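4-alpha-glucanotransferase (PDB 1TZ7) is an amylomaltase (also called disproportionating enzyme) from Aquifex aeolicus, a glucanotransferase-family protein built around an eight-stranded parallel beta/alpha barrel. Local coordinates at residues A[287-290]-A[291-294]; A[336-339]-A[340-343]; A[294-297]-A[298-302]. All coordinates share one frame; numbering follows the deposited sequence.

Interaction 1 of 3, residues A[287-290]-A[291-294]; sequences RWWI and RRVL. Unlike the reference sequence in segment 291-294: Leu-294 (reference His).
Trp-288 and Trp-289 both meet Arg-292, their side chains running alongside its chain on one flank of helix 287-297, which leads into strand 302-305 of the parallel beta/alpha barrel. The aliphatic part of the arginine does the stacking: CD of Arg-292 sits over one face of Trp-288, 3.8 Å from the centroid of its six-membered ring and 24° off the normal, a CH-pi contact displaced toward CH2. A bend at chi3 (79°) then turns the guanidinium to the far end of the Trp-289 indole, where NH2 of Arg-292 comes within 3.2 Å of CH2 of Trp-289, meeting it obliquely. NH1 of Arg-292 is hydrogen-bonded to Pro-228 O, which gives this buried guanidinium a backbone acceptor while CD packs against the indoles. Trp-289 also lies almost parallel to the ring of Trp-278.

Arg-291 takes a different direction. Its guanidinium stands nearly upright to the Trp-288 ring, the planes 84° apart, with NH1 of Arg-291 at the ring edge, 3.9 Å from CD1 of Trp-288. Arg-287 runs beside it in the same direction, the two guanidinium groups almost coplanar but not touching; NE of Arg-287 and NH2 of Arg-291 remain 5.3 Å apart. Ile-290 faces helix 334-344 instead, packing on Lys-340 and Leu-341. Four backbone bonds of the i to i+4 kind hold the turns, among them Leu-294 N to Ile-290 O at 2.9 Å.

Interaction 2 of 3, residues A[336-339]-A[340-343]; sequences TLFK and KLLS
Leu-337, Phe-338, Leu-341 and Leu-342 form the apolar part of this contact. CD1 of Leu-337 meets CD1 of Leu-341 at 3.7 Å one turn further along, the two side chains crossing obliquely; Leu-337 reaches there with CG anti to its own backbone N (chi1 166°). That same CD1 of Leu-341 also lies 4.1 Å from CD2 of Phe-338, at a slant to the ring. Leu-342 approaches the phenyl group differently: its CD2 lies near the ring plane, at the edge, 4.1 Å from CD2 of Phe-338. Beyond these residues Phe-311 meets Phe-338 edge-to-face, Trp-289 packs on Leu-337, and Ile-290 and Val-293 pack on Leu-341.

All eight residues belong to helix 334-344, which precedes strand 350-352 of the beta/alpha barrel; strand 302-305 is that strand's parallel neighbour, with antiparallel strands 313-318 and 328-331 inserted in the connection.

The polar contacts are mostly backbone bonds of the i to i+4 kind. Leu-341 N to Leu-337 O and Leu-342 N to Phe-338 O are regular, both 2.9 Å, whereas Lys-340 N to Thr-336 O is weak and long at 3.4 Å. Toward the later end the carbonyl of Lys-339 receives a second kind of donor: OG of Ser-343 bonds to Lys-339 O at 2.9 Å, tilted 21° from the carbonyl plane. With OG beside its own backbone N (chi1 -68°), the hydroxyl folds back along the helix to this carbonyl, which Ser-343 N also reaches, weakly. NZ of Lys-340 turns to a different backbone oxygen, that of Gly-285.

Interaction 3 of 3, residues A[294-297]-A[298-302]; sequences LHNL and KLFDF. Unlike the reference sequence in segment 294-297: Leu-294 (reference His).
Asn-296 and Phe-300 lie side by side where helix 287-297 gives way to the chain leading to strand 302-305. Followed from its base, Phe-300 first passes the Asn-296 carbonyl: CB is 3.6 Å from Asn-296 O, and CD1 comes closer still, 3.3 Å from the same oxygen. Further out the partner is the amide, with CE1 of Phe-300 3.5 Å from OD1 of Asn-296. The oxygen sits at the ring edge in its plane, and amide and ring are only 19° apart. Over one face of the phenyl ring lies CB of Leu-299, 3.6 Å above its centre.

Two backbone donors grip Asn-296 O. Phe-300 N, 2.8 Å away, binds in the carbonyl plane, whereas Leu-299 N reaches Asn-296 O from well above it; this bond and Lys-298 N to His-295 O are of the i to i+3 kind. ND2 of Asn-296 is hydrogen-bonded to Arg-292 O, which fixes the amide's rotation. The Asp-301 carboxylate accepts from Ile-223 N at OD1 and forms a salt bridge with Arg-213 through OD2. A short turn of i to i+3 bonds leading from an outer helix into the next parallel strand is an alpha-to-beta connection of a beta/alpha barrel.

Overall arrangement
Interactions 1 and 3 follow one another on helix 287-297 and share Leu-294, while interaction 2 occupies helix 334-344. The two helices pack through Trp-289 on Leu-337, Ile-290 on Lys-340 and Leu-341, and Val-293 on Leu-341, so 1 and 2 touch directly; 2 and 3 do not, their nearest atoms being about 7 Å apart. Interaction 1 is mostly buried and combines tryptophan rings with arginine chains. Interaction 2 lies further out, its centre about 22 Å from that of the chain, with Leu-337, Phe-338 and Leu-341 buried and Thr-336, Lys-339 and Ser-343 exposed. Interaction 3 lies closest to the chain centre, about 12 Å away, and depends chiefly on backbone carbonyls and an amide.

Interaction 1 of 3, residues A[287-290]-A[291-294]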
ATOM      1  N   ARG A 287     -21.277  -4.480   2.264  1.00 26.57           N
ATOM      2  CA  ARG A 287     -21.206  -3.155   2.889  1.00 30.23           C
ATOM      3  C   ARG A 287     -19.863  -2.901   3.594  1.00 31.67           C
ATOM      4  O   ARG A 287     -19.450  -1.765   3.741  1.00 26.61           O
ATOM      5  CB  ARG A 287     -22.388  -2.920   3.847  1.00 32.45           C
ATOM      6  CG  ARG A 287     -22.441  -3.854   5.093  1.00 56.59           C
ATOM      7  CD  ARG A 287     -23.704  -3.632   5.997  1.00 70.68           C
ATOM      8  NE  ARG A 287     -24.855  -3.485   5.199  1.00 76.04           N
ATOM      9  CZ  ARG A 287     -25.809  -4.381   4.943  1.00 77.79           C
ATOM     10  NH1 ARG A 287     -25.914  -5.577   5.536  1.00 78.39           N
ATOM     11  NH2 ARG A 287     -26.731  -3.999   4.113  1.00 74.98           N
ATOM     12  N   TRP A 288     -19.184  -3.969   4.006  1.00 28.80           N
ATOM     13  CA  TRP A 288     -17.839  -3.846   4.575  1.00 28.96           C
ATOM     14  C   TRP A 288     -16.848  -3.388   3.507  1.00 20.69           C
ATOM     15  O   TRP A 288     -16.034  -2.501   3.747  1.00 27.52           O
ATOM     16  CB  TRP A 288     -17.385  -5.178   5.172  1.00 30.37           C
ATOM     17  CG  TRP A 288     -16.048  -5.116   5.834  1.00 29.57           C
ATOM     18  CD1 TRP A 288     -15.767  -4.610   7.068  1.00 41.88           C
ATOM     19  CD2 TRP A 288     -14.803  -5.587   5.303  1.00 29.11           C
ATOM     20  NE1 TRP A 288     -14.424  -4.733   7.338  1.00 34.85           N
ATOM     21  CE2 TRP A 288     -13.808  -5.330   6.270  1.00 31.53           C
ATOM     22  CE3 TRP A 288     -14.423  -6.200   4.101  1.00 29.72           C
ATOM     23  CZ2 TRP A 288     -12.464  -5.666   6.076  1.00 30.27           C
ATOM     24  CZ3 TRP A 288     -13.087  -6.531   3.912  1.00 31.06           C
ATOM     25  CH2 TRP A 288     -12.127  -6.264   4.896  1.00 32.54           C
ATOM     26  N   TRP A 289     -16.933  -3.990   2.327  1.00 24.79           N
ATOM     27  CA  TRP A 289     -16.074  -3.603   1.213  1.00 26.22           C
ATOM     28  C   TRP A 289     -16.389  -2.184   0.738  1.00 28.74           C
ATOM     29  O   TRP A 289     -15.491  -1.428   0.389  1.00 28.21           O
ATOM     30  CB  TRP A 289     -16.212  -4.600   0.053  1.00 30.99           C
ATOM     31  CG  TRP A 289     -15.183  -5.672   0.097  1.00 30.22           C
ATOM     32  CD1 TRP A 289     -15.365  -6.973   0.473  1.00 32.35           C
ATOM     33  CD2 TRP A 289     -13.796  -5.539  -0.225  1.00 27.80           C
ATOM     34  NE1 TRP A 289     -14.175  -7.658   0.395  1.00 37.24           N
ATOM     35  CE2 TRP A 289     -13.196  -6.800  -0.032  1.00 36.25           C
ATOM     36  CE3 TRP A 289     -12.994  -4.478  -0.669  1.00 38.60           C
ATOM     37  CZ2 TRP A 289     -11.838  -7.025  -0.262  1.00 30.84           C
ATOM     38  CZ3 TRP A 289     -11.644  -4.708  -0.896  1.00 42.37           C
ATOM     39  CH2 TRP A 289     -11.084  -5.967  -0.694  1.00 33.38           C
ATOM     40  N   ILE A 290     -17.665  -1.834   0.733  1.00 25.13           N
ATOM     41  CA  ILE A 290     -18.080  -0.477   0.404  1.00 27.52           C
ATOM     42  C   ILE A 290     -17.478   0.529   1.390  1.00 25.04           C
ATOM     43  O   ILE A 290     -16.989   1.576   0.991  1.00 27.85           O
ATOM     44  CB  ILE A 290     -19.618  -0.374   0.406  1.00 27.71           C
ATOM     45  CG1 ILE A 290     -20.187  -1.062  -0.835  1.00 29.06           C
ATOM     46  CG2 ILE A 290     -20.066   1.107   0.459  1.00 25.68           C
ATOM     47  CD1 ILE A 290     -21.650  -1.407  -0.725  1.00 25.90           C
ATOM     48  N   ARG A 291     -17.518   0.196   2.679  1.00 26.10           N
ATOM     49  CA  ARG A 291     -16.943   1.064   3.709  1.00 28.64           C
ATOM     50  C   ARG A 291     -15.422   1.198   3.546  1.00 24.84           C
ATOM     51  O   ARG A 291     -14.864   2.265   3.779  1.00 25.93           O
ATOM     52  CB  ARG A 291     -17.286   0.542   5.111  1.00 25.83           C
ATOM     53  CG  ARG A 291     -18.711   0.895   5.573  1.00 48.63           C
ATOM     54  CD  ARG A 291     -18.871   0.982   7.084  1.00 69.15           C
ATOM     55  NE  ARG A 291     -18.449  -0.251   7.755  1.00 84.37           N
ATOM     56  CZ  ARG A 291     -19.198  -1.354   7.854  1.00 84.55           C
ATOM     57  NH1 ARG A 291     -18.721  -2.421   8.481  1.00 68.73           N
ATOM     58  NH2 ARG A 291     -20.422  -1.389   7.329  1.00 81.44           N
ATOM     59  N   ARG A 292     -14.764   0.108   3.137  1.00 26.08           N
ATOM     60  CA  ARG A 292     -13.319   0.137   2.852  1.00 28.89           C
ATOM     61  C   ARG A 292     -13.003   1.138   1.752  1.00 33.62           C
ATOM     62  O   ARG A 292     -12.039   1.892   1.844  1.00 28.43           O
ATOM     63  CB  ARG A 292     -12.829  -1.245   2.408  1.00 32.14           C
ATOM     64  CG  ARG A 292     -12.405  -2.139   3.513  1.00 43.16           C
ATOM     65  CD  ARG A 292     -11.533  -3.298   3.051  1.00 41.76           C
ATOM     66  NE  ARG A 292     -10.146  -2.890   2.824  1.00 35.25           N
ATOM     67  CZ  ARG A 292      -9.220  -3.665   2.267  1.00 33.41           C
ATOM     68  NH1 ARG A 292      -7.985  -3.212   2.111  1.00 33.30           N
ATOM     69  NH2 ARG A 292      -9.528  -4.900   1.868  1.00 35.68           N
ATOM     70  N   VAL A 293     -13.813   1.126   0.702  1.00 29.57           N
ATOM     71  CA  VAL A 293     -13.574   1.969  -0.460  1.00 28.73           C
ATOM     72  C   VAL A 293     -13.849   3.423  -0.115  1.00 24.41           C
ATOM     73  O   VAL A 293     -13.037   4.291  -0.395  1.00 28.33           O
ATOM     74  CB  VAL A 293     -14.442   1.527  -1.666  1.00 30.15           C
ATOM     75  CG1 VAL A 293     -14.369   2.551  -2.803  1.00 33.29           C
ATOM     76  CG2 VAL A 293     -14.000   0.158  -2.157  1.00 33.49           C
ATOM     77  N   LEU A 294     -14.998   3.679   0.511  1.00 24.87           N
ATOM     78  CA  LEU A 294     -15.358   5.033   0.959  1.00 28.51           C
ATOM     79  C   LEU A 294     -14.247   5.623   1.847  1.00 28.32           C
ATOM     80  O   LEU A 294     -13.825   6.760   1.653  1.00 28.60           O
ATOM     81  CB  LEU A 294     -16.699   5.008   1.730  1.00 31.78           C
ATOM     82  CG  LEU A 294     -17.650   6.205   1.554  1.00 36.96           C
ATOM     83  CD1 LEU A 294     -18.198   6.260   0.160  1.00 49.23           C
ATOM     84  CD2 LEU A 294     -18.785   6.127   2.561  1.00 55.50           C
TER

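Interaction 2 of 3, residues A[336-339]-A[340-343]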
ATOM      1  N   THR A 336     -20.743  -9.653  -8.905  1.00 26.56           N
ATOM      2  CA  THR A 336     -21.755  -9.027  -8.050  1.00 28.30           C
ATOM      3  C   THR A 336     -21.158  -7.899  -7.213  1.00 27.71           C
ATOM      4  O   THR A 336     -21.789  -6.865  -7.018  1.00 29.51           O
ATOM      5  CB  THR A 336     -22.420 -10.082  -7.121  1.00 31.69           C
ATOM      6  OG1 THR A 336     -21.665 -11.294  -7.127  1.00 47.20           O
ATOM      7  CG2 THR A 336     -23.767 -10.497  -7.656  1.00 42.45           C
ATOM      8  N   LEU A 337     -19.938  -8.105  -6.724  1.00 25.04           N
ATOM      9  CA  LEU A 337     -19.272  -7.120  -5.877  1.00 25.44           C
ATOM     10  C   LEU A 337     -19.001  -5.836  -6.637  1.00 28.70           C
ATOM     11  O   LEU A 337     -19.259  -4.747  -6.141  1.00 26.75           O
ATOM     12  CB  LEU A 337     -17.948  -7.680  -5.338  1.00 30.73           C
ATOM     13  CG  LEU A 337     -16.991  -6.646  -4.725  1.00 25.82           C
ATOM     14  CD1 LEU A 337     -17.592  -6.035  -3.485  1.00 29.30           C
ATOM     15  CD2 LEU A 337     -15.643  -7.274  -4.413  1.00 29.56           C
ATOM     16  N   PHE A 338     -18.463  -5.960  -7.836  1.00 22.87           N
ATOM     17  CA  PHE A 338     -18.008  -4.794  -8.558  1.00 25.12           C
ATOM     18  C   PHE A 338     -19.168  -4.061  -9.240  1.00 21.64           C
ATOM     19  O   PHE A 338     -19.090  -2.865  -9.464  1.00 28.31           O
ATOM     20  CB  PHE A 338     -16.915  -5.163  -9.556  1.00 25.77           C
ATOM     21  CG  PHE A 338     -15.547  -5.233  -8.941  1.00 31.59           C
ATOM     22  CD1 PHE A 338     -14.952  -6.454  -8.673  1.00 31.88           C
ATOM     23  CD2 PHE A 338     -14.865  -4.075  -8.608  1.00 28.46           C
ATOM     24  CE1 PHE A 338     -13.697  -6.512  -8.096  1.00 32.63           C
ATOM     25  CE2 PHE A 338     -13.616  -4.133  -8.032  1.00 36.55           C
ATOM     26  CZ  PHE A 338     -13.033  -5.350  -7.776  1.00 34.93           C
ATOM     27  N   LYS A 339     -20.246  -4.782  -9.545  1.00 26.13           N
ATOM     28  CA  LYS A 339     -21.479  -4.145 -10.026  1.00 27.74           C
ATOM     29  C   LYS A 339     -22.003  -3.159  -8.981  1.00 30.59           C
ATOM     30  O   LYS A 339     -22.411  -2.044  -9.313  1.00 26.01           O
ATOM     31  CB  LYS A 339     -22.552  -5.193 -10.336  1.00 29.02           C
ATOM     32  CG  LYS A 339     -23.834  -4.604 -10.975  1.00 34.81           C
ATOM     33  CD  LYS A 339     -24.714  -5.688 -11.595  1.00 51.67           C
ATOM     34  CE  LYS A 339     -25.789  -5.094 -12.524  1.00 60.52           C
ATOM     35  NZ  LYS A 339     -26.045  -3.656 -12.258  1.00 63.22           N
ATOM     36  N   LYS A 340     -21.979  -3.574  -7.719  1.00 25.53           N
ATOM     37  CA  LYS A 340     -22.419  -2.714  -6.627  1.00 34.53           C
ATOM     38  C   LYS A 340     -21.411  -1.600  -6.349  1.00 26.10           C
ATOM     39  O   LYS A 340     -21.797  -0.461  -6.130  1.00 25.33           O
ATOM     40  CB  LYS A 340     -22.655  -3.530  -5.357  1.00 28.97           C
ATOM     41  CG  LYS A 340     -23.953  -3.196  -4.650  1.00 47.30           C
ATOM     42  CD  LYS A 340     -23.751  -3.026  -3.170  1.00 39.52           C
ATOM     43  CE  LYS A 340     -25.002  -2.493  -2.496  1.00 30.01           C
ATOM     44  NZ  LYS A 340     -25.422  -3.334  -1.356  1.00 28.19           N
ATOM     45  N   LEU A 341     -20.118  -1.936  -6.364  1.00 27.31           N
ATOM     46  CA  LEU A 341     -19.066  -0.942  -6.090  1.00 27.93           C
ATOM     47  C   LEU A 341     -19.057   0.167  -7.149  1.00 31.01           C
ATOM     48  O   LEU A 341     -18.862   1.332  -6.825  1.00 28.67           O
ATOM     49  CB  LEU A 341     -17.677  -1.608  -6.018  1.00 24.09           C
ATOM     50  CG  LEU A 341     -17.348  -2.396  -4.736  1.00 27.68           C
ATOM     51  CD1 LEU A 341     -15.942  -2.973  -4.817  1.00 28.84           C
ATOM     52  CD2 LEU A 341     -17.495  -1.523  -3.491  1.00 33.17           C
ATOM     53  N   LEU A 342     -19.270  -0.201  -8.409  1.00 24.26           N
ATOM     54  CA  LEU A 342     -19.249   0.777  -9.502  1.00 26.68           C
ATOM     55  C   LEU A 342     -20.565   1.576  -9.564  1.00 26.60           C
ATOM     56  O   LEU A 342     -20.625   2.619 -10.188  1.00 25.97           O
ATOM     57  CB  LEU A 342     -18.971   0.090 -10.864  1.00 28.67           C
ATOM     58  CG  LEU A 342     -17.491   0.044 -11.356  1.00 39.17           C
ATOM     59  CD1 LEU A 342     -16.745   1.355 -11.089  1.00 43.92           C
ATOM     60  CD2 LEU A 342     -16.756  -1.100 -10.747  1.00 36.68           C
ATOM     61  N   SER A 343     -21.608   1.069  -8.913  1.00 25.03           N
ATOM     62  CA  SER A 343     -22.844   1.825  -8.754  1.00 24.58           C
ATOM     63  C   SER A 343     -22.681   2.887  -7.669  1.00 24.86           C
ATOM     64  O   SER A 343     -23.160   4.016  -7.809  1.00 24.78           O
ATOM     65  CB  SER A 343     -24.001   0.901  -8.400  1.00 25.27           C
ATOM     66  OG  SER A 343     -24.332   0.065  -9.479  1.00 25.62           O
TER

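Interaction 3 of 3, residues A[294-297]-A[298-302]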
ATOM      1  N   LEU A 294     -14.998   3.679   0.511  1.00 24.87           N
ATOM      2  CA  LEU A 294     -15.358   5.033   0.959  1.00 28.51           C
ATOM      3  C   LEU A 294     -14.247   5.623   1.847  1.00 28.32           C
ATOM      4  O   LEU A 294     -13.825   6.760   1.653  1.00 28.60           O
ATOM      5  CB  LEU A 294     -16.699   5.008   1.730  1.00 31.78           C
ATOM      6  CG  LEU A 294     -17.650   6.205   1.554  1.00 36.96           C
ATOM      7  CD1 LEU A 294     -18.198   6.260   0.160  1.00 49.23           C
ATOM      8  CD2 LEU A 294     -18.785   6.127   2.561  1.00 55.50           C
ATOM      9  N   HIS A 295     -13.779   4.833   2.810  1.00 27.46           N
ATOM     10  CA  HIS A 295     -12.724   5.274   3.730  1.00 28.83           C
ATOM     11  C   HIS A 295     -11.457   5.651   2.975  1.00 24.04           C
ATOM     12  O   HIS A 295     -10.892   6.721   3.183  1.00 26.38           O
ATOM     13  CB  HIS A 295     -12.411   4.168   4.734  1.00 27.09           C
ATOM     14  CG  HIS A 295     -11.229   4.458   5.610  1.00 23.05           C
ATOM     15  ND1 HIS A 295     -11.319   5.225   6.752  1.00 30.70           N
ATOM     16  CD2 HIS A 295      -9.933   4.078   5.513  1.00 30.05           C
ATOM     17  CE1 HIS A 295     -10.129   5.305   7.320  1.00 43.85           C
ATOM     18  NE2 HIS A 295      -9.271   4.617   6.588  1.00 30.63           N
ATOM     19  N   ASN A 296     -11.017   4.770   2.100  1.00 23.54           N
ATOM     20  CA  ASN A 296      -9.768   4.970   1.384  1.00 29.55           C
ATOM     21  C   ASN A 296      -9.843   6.139   0.376  1.00 31.30           C
ATOM     22  O   ASN A 296      -8.826   6.750   0.054  1.00 26.53           O
ATOM     23  CB  ASN A 296      -9.352   3.677   0.675  1.00 31.76           C
ATOM     24  CG  ASN A 296      -8.626   2.695   1.614  1.00 41.27           C
ATOM     25  OD1 ASN A 296      -7.431   2.826   1.858  1.00 31.57           O
ATOM     26  ND2 ASN A 296      -9.359   1.712   2.127  1.00 25.49           N
ATOM     27  N   LEU A 297     -11.052   6.453  -0.097  1.00 27.53           N
ATOM     28  CA  LEU A 297     -11.247   7.608  -0.994  1.00 29.64           C
ATOM     29  C   LEU A 297     -11.152   8.953  -0.245  1.00 33.13           C
ATOM     30  O   LEU A 297     -11.053  10.002  -0.871  1.00 31.49           O
ATOM     31  CB  LEU A 297     -12.600   7.512  -1.721  1.00 29.53           C
ATOM     32  CG  LEU A 297     -12.671   6.535  -2.909  1.00 32.67           C
ATOM     33  CD1 LEU A 297     -14.095   6.492  -3.472  1.00 32.35           C
ATOM     34  CD2 LEU A 297     -11.675   6.918  -4.003  1.00 38.43           C
ATOM     35  N   LYS A 298     -11.189   8.913   1.095  1.00 25.31           N
ATOM     36  CA  LYS A 298     -10.829  10.094   1.911  1.00 31.44           C
ATOM     37  C   LYS A 298      -9.348  10.431   1.741  1.00 29.83           C
ATOM     38  O   LYS A 298      -8.942  11.595   1.859  1.00 29.25           O
ATOM     39  CB  LYS A 298     -11.115   9.841   3.397  1.00 34.07           C
ATOM     40  CG  LYS A 298     -12.580   9.691   3.747  1.00 31.65           C
ATOM     41  CD  LYS A 298     -12.753   9.401   5.255  1.00 35.83           C
ATOM     42  CE  LYS A 298     -14.226   9.405   5.676  1.00 39.72           C
ATOM     43  NZ  LYS A 298     -14.724  10.778   5.952  1.00 43.79           N
ATOM     44  N   LEU A 299      -8.546   9.403   1.471  1.00 28.67           N
ATOM     45  CA  LEU A 299      -7.100   9.541   1.399  1.00 29.97           C
ATOM     46  C   LEU A 299      -6.613   9.645  -0.042  1.00 33.24           C
ATOM     47  O   LEU A 299      -5.734  10.449  -0.348  1.00 28.18           O
ATOM     48  CB  LEU A 299      -6.427   8.345   2.079  1.00 28.05           C
ATOM     49  CG  LEU A 299      -6.962   7.988   3.468  1.00 34.02           C
ATOM     50  CD1 LEU A 299      -6.291   6.726   3.994  1.00 35.29           C
ATOM     51  CD2 LEU A 299      -6.756   9.153   4.438  1.00 42.50           C
ATOM     52  N   PHE A 300      -7.186   8.821  -0.925  1.00 27.90           N
ATOM     53  CA  PHE A 300      -6.615   8.586  -2.251  1.00 25.13           C
ATOM     54  C   PHE A 300      -7.616   8.889  -3.356  1.00 28.42           C
ATOM     55  O   PHE A 300      -8.823   8.904  -3.130  1.00 25.09           O
ATOM     56  CB  PHE A 300      -6.153   7.139  -2.381  1.00 28.65           C
ATOM     57  CG  PHE A 300      -5.367   6.646  -1.206  1.00 32.77           C
ATOM     58  CD1 PHE A 300      -5.828   5.586  -0.443  1.00 28.84           C
ATOM     59  CD2 PHE A 300      -4.160   7.239  -0.865  1.00 29.88           C
ATOM     60  CE1 PHE A 300      -5.099   5.127   0.642  1.00 30.47           C
ATOM     61  CE2 PHE A 300      -3.433   6.784   0.217  1.00 28.93           C
ATOM     62  CZ  PHE A 300      -3.903   5.728   0.971  1.00 35.84           C
ATOM     63  N   ASP A 301      -7.098   9.122  -4.556  1.00 29.81           N
ATOM     64  CA  ASP A 301      -7.928   9.284  -5.740  1.00 27.95           C
ATOM     65  C   ASP A 301      -8.153   7.951  -6.434  1.00 27.81           C
ATOM     66  O   ASP A 301      -9.257   7.663  -6.908  1.00 31.22           O
ATOM     67  CB  ASP A 301      -7.273  10.265  -6.691  1.00 28.75           C
ATOM     68  CG  ASP A 301      -7.067  11.609  -6.069  1.00 30.58           C
ATOM     69  OD1 ASP A 301      -5.956  11.861  -5.549  1.00 27.54           O
ATOM     70  OD2 ASP A 301      -7.966  12.474  -6.025  1.00 35.78           O
ATOM     71  N   PHE A 302      -7.108   7.136  -6.492  1.00 30.70           N
ATOM     72  CA  PHE A 302      -7.214   5.804  -7.059  1.00 25.95           C
ATOM     73  C   PHE A 302      -6.851   4.730  -6.038  1.00 28.16           C
ATOM     74  O   PHE A 302      -5.989   4.931  -5.173  1.00 29.82           O
ATOM     75  CB  PHE A 302      -6.320   5.683  -8.296  1.00 27.76           C
ATOM     76  CG  PHE A 302      -6.752   6.571  -9.450  1.00 26.74           C
ATOM     77  CD1 PHE A 302      -7.728   6.149 -10.342  1.00 32.16           C
ATOM     78  CD2 PHE A 302      -6.182   7.821  -9.630  1.00 30.84           C
ATOM     79  CE1 PHE A 302      -8.130   6.963 -11.403  1.00 29.65           C
ATOM     80  CE2 PHE A 302      -6.579   8.640 -10.687  1.00 28.50           C
ATOM     81  CZ  PHE A 302      -7.556   8.203 -11.574  1.00 34.87           C
TER